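Local coordinates for protein PfEMP1 variant 2 of strain MC (Plasmodium falciparum, PDB 3C64) that probably helps infected red cells adhere to host cell-surface receptors such as CD36, through the cysteine-rich interdomain region to which this all-helical fragment belongs, at residues A[95-100]-A[124-129]; A[10-15]-A[131-136]; A[54-59]-A[147-152]. All coordinates share one frame; numbering follows the deposited sequence.

Contact 1: A[95-100]-A[124-129]; sequences LLEIIQ and IDFAAL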
# COMPACT_ATOMS: atom_id res chain seq x y z
N LEU A 95 5.76 -5.15 1.32
CA LEU A 95 6.99 -5.37 2.07
C LEU A 95 7.66 -4.02 2.35
O LEU A 95 7.84 -3.63 3.50
CB LEU A 95 7.97 -6.22 1.26
CG LEU A 95 9.07 -7.10 1.91
CD1 LEU A 95 10.33 -7.00 1.06
CD2 LEU A 95 9.38 -6.71 3.33
N LEU A 96 8.03 -3.34 1.27
CA LEU A 96 8.69 -2.05 1.30
C LEU A 96 7.93 -0.96 2.04
O LEU A 96 8.54 -0.16 2.75
CB LEU A 96 8.96 -1.59 -0.13
CG LEU A 96 10.26 -2.04 -0.79
CD1 LEU A 96 10.76 -3.36 -0.22
CD2 LEU A 96 10.08 -2.12 -2.30
N GLU A 97 6.61 -0.91 1.86
CA GLU A 97 5.77 0.09 2.50
C GLU A 97 5.72 -0.13 4.00
O GLU A 97 5.92 0.80 4.78
CB GLU A 97 4.35 0.03 1.92
CG GLU A 97 3.40 1.09 2.46
CD GLU A 97 3.77 2.52 2.05
OE1 GLU A 97 4.29 2.74 0.94
OE2 GLU A 97 3.52 3.44 2.85
N ILE A 98 5.42 -1.36 4.39
CA ILE A 98 5.34 -1.70 5.79
C ILE A 98 6.65 -1.39 6.50
O ILE A 98 6.62 -0.78 7.57
CB ILE A 98 4.91 -3.17 5.96
CG1 ILE A 98 3.45 -3.32 5.51
CG2 ILE A 98 5.10 -3.62 7.41
CD1 ILE A 98 2.89 -4.71 5.64
N ILE A 99 7.79 -1.74 5.90
CA ILE A 99 9.09 -1.46 6.51
C ILE A 99 9.25 0.06 6.65
O ILE A 99 9.57 0.56 7.72
CB ILE A 99 10.29 -2.00 5.67
CG1 ILE A 99 10.33 -3.53 5.70
CG2 ILE A 99 11.61 -1.43 6.20
CD1 ILE A 99 10.51 -4.12 7.07
N GLN A 100 8.98 0.77 5.56
CA GLN A 100 9.09 2.22 5.53
C GLN A 100 8.18 2.93 6.54
O GLN A 100 8.56 3.93 7.13
CB GLN A 100 8.82 2.71 4.11
CG GLN A 100 8.86 4.20 3.94
CD GLN A 100 8.67 4.62 2.50
OE1 GLN A 100 7.65 5.19 2.15
NE2 GLN A 100 9.66 4.32 1.65
N ILE A 124 8.49 1.76 -4.33
CA ILE A 124 7.05 1.56 -4.15
C ILE A 124 6.23 2.30 -5.22
O ILE A 124 6.48 3.46 -5.54
CB ILE A 124 6.61 2.06 -2.77
CG1 ILE A 124 7.37 1.32 -1.67
CG2 ILE A 124 5.11 1.89 -2.61
CD1 ILE A 124 7.38 2.06 -0.33
N ASP A 125 5.24 1.60 -5.78
CA ASP A 125 4.38 2.17 -6.80
C ASP A 125 2.98 1.56 -6.68
O ASP A 125 2.68 0.55 -7.31
CB ASP A 125 4.96 1.93 -8.20
CG ASP A 125 4.09 2.52 -9.31
OD1 ASP A 125 3.43 3.57 -9.09
OD2 ASP A 125 4.06 1.94 -10.42
N PHE A 126 2.14 2.17 -5.85
CA PHE A 126 0.79 1.68 -5.66
C PHE A 126 -0.14 1.95 -6.82
O PHE A 126 -1.03 1.16 -7.09
CB PHE A 126 0.21 2.21 -4.36
CG PHE A 126 0.70 1.50 -3.16
CD1 PHE A 126 1.58 2.11 -2.29
CD2 PHE A 126 0.29 0.19 -2.91
CE1 PHE A 126 2.07 1.41 -1.18
CE2 PHE A 126 0.77 -0.51 -1.81
CZ PHE A 126 1.66 0.11 -0.94
N ALA A 127 0.09 3.05 -7.52
CA ALA A 127 -0.76 3.41 -8.65
C ALA A 127 -0.92 2.22 -9.61
O ALA A 127 -2.02 1.95 -10.08
CB ALA A 127 -0.19 4.60 -9.38
N ALA A 128 0.16 1.47 -9.81
CA ALA A 128 0.13 0.32 -10.70
C ALA A 128 -0.82 -0.78 -10.24
O ALA A 128 -1.19 -1.66 -11.02
CB ALA A 128 1.54 -0.25 -10.88
N LEU A 129 -1.22 -0.72 -8.98
CA LEU A 129 -2.14 -1.71 -8.40
C LEU A 129 -3.59 -1.24 -8.45
O LEU A 129 -4.47 -1.87 -7.83
CB LEU A 129 -1.76 -1.99 -6.94
CG LEU A 129 -0.34 -2.50 -6.66
CD1 LEU A 129 -0.14 -2.72 -5.17
CD2 LEU A 129 -0.10 -3.79 -7.43
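Glu97, on helix 81-102, and Phe126, in the loop that follows helix 106-118, meet along the aliphatic part of the glutamate. CB of Glu97 lies in the plane of the Phe126 ring, at its edge, 3.9 Å from CZ of Phe126. With CG anti to the backbone N (chi1 -177°), the chain leaves the helix toward the loop, and CG again meets CE1 and CZ of the ring. A bend at chi2 (67°) then brings OE1 between Phe126 CE1 and Ile124 CD1: CD stays close to CE1, and OE1 of Glu97 comes to 3.3 Å from Phe126 CE1, near the ring plane. The carboxylate is turned 59° from the ring, and one oxygen makes the approach to the ring edge, where the C-H groups carry slight positive charge. The same OE1 of Glu97 lies 3.4 Å from CD1 of Ile124. Its other oxygen, OE2, lies near OD2 of Asp101, and the two carboxylates probably raise one another's pKa.

Ile124 supplies the apolar half. Its CG1 and CD1 point at the helix, where CG1 of Ile124 packs 3.7 Å from CB of Leu96. CD1 reaches on past the backbone of Glu97 to the amide of Gln100, whose NE2 is 3.8 Å from Ile124 CD1. A branched aliphatic residue suits this place because it can touch Leu96, Glu97 and Gln100 together. Phe126 also stacks on Phe126 of the second subunit, and Glu97 packs on that same foreign phenylalanine. Within the chain, Asp125 N is hydrogen-bonded to OD1 of Asp93.

The loop is thus fitted to the helix by shape and dispersion, and probably by a weak electrostatic attraction at the ring edge.

Contact 2: A[10-15]-A[131-136]; sequences FFWMWV and GLYTKG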
# COMPACT_ATOMS: atom_id res chain seq x y z
N PHE A 10 -11.35 7.11 -15.37
CA PHE A 10 -12.44 7.93 -14.90
C PHE A 10 -12.75 7.76 -13.39
O PHE A 10 -13.07 8.73 -12.69
CB PHE A 10 -13.69 7.63 -15.73
CG PHE A 10 -14.96 8.12 -15.11
CD1 PHE A 10 -15.34 9.43 -15.23
CD2 PHE A 10 -15.74 7.26 -14.35
CE1 PHE A 10 -16.47 9.89 -14.59
CE2 PHE A 10 -16.88 7.71 -13.71
CZ PHE A 10 -17.25 9.02 -13.83
N PHE A 11 -12.72 6.52 -12.93
CA PHE A 11 -12.99 6.19 -11.54
C PHE A 11 -12.11 7.00 -10.59
O PHE A 11 -12.61 7.64 -9.65
CB PHE A 11 -12.76 4.70 -11.30
CG PHE A 11 -12.76 4.31 -9.85
CD1 PHE A 11 -13.95 4.01 -9.19
CD2 PHE A 11 -11.56 4.25 -9.13
CE1 PHE A 11 -13.95 3.67 -7.84
CE2 PHE A 11 -11.55 3.92 -7.78
CZ PHE A 11 -12.75 3.62 -7.13
N TRP A 12 -10.81 6.95 -10.83
CA TRP A 12 -9.85 7.65 -9.99
C TRP A 12 -10.03 9.15 -10.07
O TRP A 12 -9.87 9.84 -9.07
CB TRP A 12 -8.44 7.21 -10.36
CG TRP A 12 -8.25 5.77 -10.07
CD1 TRP A 12 -8.29 4.74 -10.97
CD2 TRP A 12 -8.11 5.18 -8.78
NE1 TRP A 12 -8.20 3.54 -10.32
CE2 TRP A 12 -8.08 3.78 -8.97
CE3 TRP A 12 -8.02 5.69 -7.48
CZ2 TRP A 12 -7.97 2.89 -7.91
CZ3 TRP A 12 -7.91 4.80 -6.44
CH2 TRP A 12 -7.88 3.42 -6.65
N MET A 13 -10.39 9.64 -11.25
CA MET A 13 -10.64 11.08 -11.41
C MET A 13 -11.85 11.46 -10.56
O MET A 13 -11.80 12.41 -9.80
CB MET A 13 -10.89 11.40 -12.88
CG MET A 13 -11.29 12.82 -13.16
SD MET A 13 -11.43 13.19 -14.92
CE MET A 13 -13.21 13.23 -15.12
N TRP A 14 -12.94 10.71 -10.71
CA TRP A 14 -14.17 10.95 -9.96
C TRP A 14 -13.96 10.89 -8.44
O TRP A 14 -14.42 11.77 -7.72
CB TRP A 14 -15.25 9.95 -10.35
CG TRP A 14 -16.59 10.23 -9.76
CD1 TRP A 14 -17.63 10.85 -10.38
CD2 TRP A 14 -17.06 9.88 -8.44
NE1 TRP A 14 -18.72 10.90 -9.55
CE2 TRP A 14 -18.40 10.31 -8.35
CE3 TRP A 14 -16.48 9.24 -7.33
CZ2 TRP A 14 -19.18 10.13 -7.19
CZ3 TRP A 14 -17.24 9.06 -6.18
CH2 TRP A 14 -18.58 9.50 -6.12
N VAL A 15 -13.27 9.85 -7.97
CA VAL A 15 -13.02 9.70 -6.53
C VAL A 15 -12.26 10.92 -5.99
O VAL A 15 -12.66 11.53 -5.00
CB VAL A 15 -12.26 8.37 -6.21
CG1 VAL A 15 -11.79 8.36 -4.78
CG2 VAL A 15 -13.17 7.17 -6.44
N GLY A 131 -5.95 -1.52 -10.54
CA GLY A 131 -6.88 -2.55 -10.97
C GLY A 131 -7.38 -3.43 -9.84
O GLY A 131 -8.52 -3.91 -9.89
N LEU A 132 -6.58 -3.60 -8.79
CA LEU A 132 -6.99 -4.44 -7.68
C LEU A 132 -8.13 -3.83 -6.90
O LEU A 132 -8.94 -4.55 -6.31
CB LEU A 132 -5.81 -4.73 -6.74
CG LEU A 132 -4.74 -5.66 -7.31
CD1 LEU A 132 -3.57 -5.81 -6.33
CD2 LEU A 132 -5.38 -7.01 -7.64
N TYR A 133 -8.21 -2.50 -6.88
CA TYR A 133 -9.28 -1.86 -6.15
C TYR A 133 -10.58 -1.91 -6.95
O TYR A 133 -11.61 -2.34 -6.45
CB TYR A 133 -8.92 -0.39 -5.77
CG TYR A 133 -10.06 0.20 -4.98
CD1 TYR A 133 -10.05 0.18 -3.59
CD2 TYR A 133 -11.17 0.77 -5.61
CE1 TYR A 133 -11.10 0.69 -2.85
CE2 TYR A 133 -12.25 1.25 -4.88
CZ TYR A 133 -12.21 1.21 -3.50
OH TYR A 133 -13.28 1.68 -2.75
N THR A 134 -10.52 -1.47 -8.21
CA THR A 134 -11.71 -1.45 -9.05
C THR A 134 -12.27 -2.85 -9.31
O THR A 134 -13.44 -3.01 -9.66
CB THR A 134 -11.44 -0.67 -10.35
OG1 THR A 134 -10.27 -1.21 -10.98
CG2 THR A 134 -11.23 0.80 -10.05
N LYS A 135 -11.43 -3.86 -9.12
CA LYS A 135 -11.86 -5.24 -9.32
C LYS A 135 -12.47 -5.81 -8.04
O LYS A 135 -13.38 -6.65 -8.09
CB LYS A 135 -10.70 -6.10 -9.79
CG LYS A 135 -11.06 -7.56 -10.02
CD LYS A 135 -9.86 -8.36 -10.49
CE LYS A 135 -10.23 -9.82 -10.72
NZ LYS A 135 -9.06 -10.62 -11.18
N GLY A 136 -11.98 -5.35 -6.87
CA GLY A 136 -12.44 -5.94 -5.63
C GLY A 136 -13.35 -5.09 -4.73
O GLY A 136 -13.97 -5.66 -3.83
O HOH W 1 -8.33 1.07 -11.72
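Water 1 joins Trp12 to Thr134. It accepts a hydrogen bond from NE1 of Trp12, 2.8 Å from the water oxygen and in the plane of the indole, and it lies 3.1 Å from OG1 of Thr134. The threonine hydroxyl sits between the backbone N and carbonyl carbon (chi1 53°), which leaves CG2 to face helix 7-28. That methyl makes a CH-pi contact over one face of Phe11, CG2 of Thr134 being 3.8 Å from the ring centroid; Val15 CG2 covers the opposite face. Threonine suits the place because one branch is polar and the other apolar.

Tyr133 completes an aromatic cluster with Phe11 and Trp12. It meets Phe11 rim to rim, the planes 34° apart and CZ of Phe11 3.3 Å from CE2 of Tyr133. Its CB lies at the edge of the indole, 4.0 Å from Trp12 CZ2. Phe137 adds a further ring, and Leu95 of the second subunit packs on both Trp12 and Tyr133.

The segment axes cross at 86° and pass 11.6 Å apart, a wide separation that the aromatic rings fill. Dispersion between rings probably supplies most of the attraction in this buried contact, while the water satisfies the indole N-H within it.

Contact 3: A[54-59]-A[147-152]; sequences KWVEQK and KLLQHE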
# COMPACT_ATOMS: atom_id res chain seq x y z
N LYS A 54 -28.23 18.75 -2.38
CA LYS A 54 -28.44 18.38 -3.79
C LYS A 54 -27.21 17.75 -4.40
O LYS A 54 -27.29 16.82 -5.20
CB LYS A 54 -28.90 19.60 -4.65
CG LYS A 54 -29.48 19.22 -6.01
CD LYS A 54 -29.61 20.43 -6.94
CE LYS A 54 -30.00 20.00 -8.35
NZ LYS A 54 -30.35 21.17 -9.21
N TRP A 55 -26.05 18.28 -4.03
CA TRP A 55 -24.78 17.80 -4.52
C TRP A 55 -24.47 16.42 -3.94
O TRP A 55 -23.97 15.55 -4.64
CB TRP A 55 -23.69 18.80 -4.17
CG TRP A 55 -22.32 18.35 -4.55
CD1 TRP A 55 -21.71 18.51 -5.76
CD2 TRP A 55 -21.39 17.66 -3.71
NE1 TRP A 55 -20.46 17.95 -5.73
CE2 TRP A 55 -20.24 17.42 -4.48
CE3 TRP A 55 -21.42 17.22 -2.38
CZ2 TRP A 55 -19.12 16.75 -3.97
CZ3 TRP A 55 -20.32 16.56 -1.87
CH2 TRP A 55 -19.18 16.33 -2.67
N VAL A 56 -24.74 16.24 -2.66
CA VAL A 56 -24.50 14.95 -2.02
C VAL A 56 -25.40 13.90 -2.68
O VAL A 56 -24.98 12.77 -2.92
CB VAL A 56 -24.77 15.01 -0.51
CG1 VAL A 56 -24.58 13.64 0.11
CG2 VAL A 56 -23.84 16.02 0.13
N GLU A 57 -26.63 14.29 -3.00
CA GLU A 57 -27.57 13.39 -3.66
C GLU A 57 -27.02 13.02 -5.04
O GLU A 57 -26.99 11.85 -5.41
CB GLU A 57 -28.96 14.03 -3.74
CG GLU A 57 -29.72 14.03 -2.42
CD GLU A 57 -29.81 12.65 -1.80
OE1 GLU A 57 -29.71 11.65 -2.55
OE2 GLU A 57 -29.98 12.56 -0.57
N GLN A 58 -26.54 14.03 -5.77
CA GLN A 58 -25.97 13.86 -7.10
C GLN A 58 -24.81 12.86 -7.05
O GLN A 58 -24.78 11.87 -7.79
CB GLN A 58 -25.46 15.21 -7.63
CG GLN A 58 -24.95 15.22 -9.08
CD GLN A 58 -24.07 16.45 -9.39
OE1 GLN A 58 -24.46 17.59 -9.11
NE2 GLN A 58 -22.88 16.22 -9.97
N LYS A 59 -23.86 13.11 -6.14
CA LYS A 59 -22.70 12.24 -5.99
C LYS A 59 -23.09 10.83 -5.56
O LYS A 59 -22.46 9.87 -5.98
CB LYS A 59 -21.68 12.86 -5.04
CG LYS A 59 -20.52 13.55 -5.74
CD LYS A 59 -20.97 14.68 -6.65
CE LYS A 59 -19.80 15.27 -7.45
NZ LYS A 59 -19.30 14.39 -8.53
N LYS A 147 -19.20 5.55 2.98
CA LYS A 147 -19.09 6.08 4.33
C LYS A 147 -19.03 7.60 4.34
O LYS A 147 -19.65 8.24 5.20
CB LYS A 147 -17.85 5.53 5.03
CG LYS A 147 -17.62 6.10 6.42
CD LYS A 147 -18.66 5.59 7.40
CE LYS A 147 -18.43 6.15 8.79
NZ LYS A 147 -19.44 5.66 9.77
N LEU A 148 -18.28 8.19 3.41
CA LEU A 148 -18.17 9.65 3.33
C LEU A 148 -19.49 10.26 2.87
O LEU A 148 -19.89 11.33 3.34
CB LEU A 148 -17.05 10.06 2.38
CG LEU A 148 -16.92 11.58 2.17
CD1 LEU A 148 -16.53 12.26 3.49
CD2 LEU A 148 -15.91 11.87 1.10
N LEU A 149 -20.16 9.60 1.92
CA LEU A 149 -21.44 10.07 1.40
C LEU A 149 -22.47 10.11 2.52
O LEU A 149 -23.22 11.08 2.64
CB LEU A 149 -21.93 9.18 0.26
CG LEU A 149 -21.26 9.48 -1.09
CD1 LEU A 149 -21.74 8.49 -2.14
CD2 LEU A 149 -21.61 10.88 -1.51
N GLN A 150 -22.49 9.07 3.35
CA GLN A 150 -23.42 9.01 4.48
C GLN A 150 -23.11 10.17 5.41
O GLN A 150 -24.01 10.88 5.86
CB GLN A 150 -23.29 7.70 5.24
CG GLN A 150 -23.82 6.50 4.49
CD GLN A 150 -23.39 5.20 5.13
OE1 GLN A 150 -23.25 5.11 6.36
NE2 GLN A 150 -23.15 4.18 4.30
N HIS A 151 -21.83 10.36 5.69
CA HIS A 151 -21.40 11.45 6.55
C HIS A 151 -21.82 12.78 5.95
O HIS A 151 -22.24 13.67 6.68
CB HIS A 151 -19.89 11.44 6.78
CG HIS A 151 -19.42 12.54 7.67
ND1 HIS A 151 -19.65 12.55 9.03
CD2 HIS A 151 -18.79 13.71 7.39
CE1 HIS A 151 -19.19 13.67 9.55
NE2 HIS A 151 -18.66 14.39 8.57
N GLU A 152 -21.70 12.91 4.63
CA GLU A 152 -22.09 14.13 3.92
C GLU A 152 -23.58 14.36 4.16
O GLU A 152 -24.00 15.45 4.56
CB GLU A 152 -21.87 14.00 2.40
CG GLU A 152 -20.43 13.72 1.96
CD GLU A 152 -19.49 14.86 2.24
OE1 GLU A 152 -19.24 15.69 1.35
OE2 GLU A 152 -18.99 14.92 3.38
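Leu149, Val56 and Glu152 bury the most surface where helices 54-59 and 147-152 run side by side, nearly antiparallel at 157°, with axes 9.9 Å apart. Val56, short and branched, fits between the helices. Both of its methyls straddle Glu152, CG1 and CG2 of Val56 each lying 3.6 Å from CB of Glu152, while CG1 also touches the carbonyl oxygen of Leu149. Leu149 reaches across one turn away. Its CG stands beside the backbone N (chi1 -80°), and CD2 of Leu149 comes 4.0 Å from CB of Lys59, with the methyl CG1 of Val56 a looser neighbour.

Glu152 uses its methylene against the valine and sends its carboxylate to one side. As modelled, OE1 of Glu152 lies in the indole plane at the edge of Trp55, 3.5 Å from CZ3, though the placing of this carboxylate is somewhat doubtful. That oxygen is also hydrogen-bonded to OG of Ser22, which probably helps a charged group sit in a buried place. Lys59 lays CD over one face of Trp55, while its NZ forms a salt bridge with Glu62.

The pair belongs to the three-helix bundle: helix 7-28 lies alongside both partners, giving Ser22 and Trp25 to the carboxylate and indole, Trp14 to Lys59 and Met18 to Leu148.

How the contacts relate
From the N terminus, helix 7-28 carries the first segment of contact 2 and helix 47-72 the first of contact 3. Helix 81-102 then gives 95-100, and the chain turns back through helix 106-118 to 124-129, closing the short loop of contact 1 within the longer loops of the other two. Directly afterwards 131-136 closes contact 2, and helix 144-162 closes contact 3. Contacts 2 and 3 therefore cross, and they touch where Trp14 packs on Lys59. Together they tie helices 7-28, 47-72, 130-136 and 144-162 into one body, while contact 1 fastens the connecting loop to helix 81-102 on the opposite side of the chain's centre from contact 3. All three touch the second subunit.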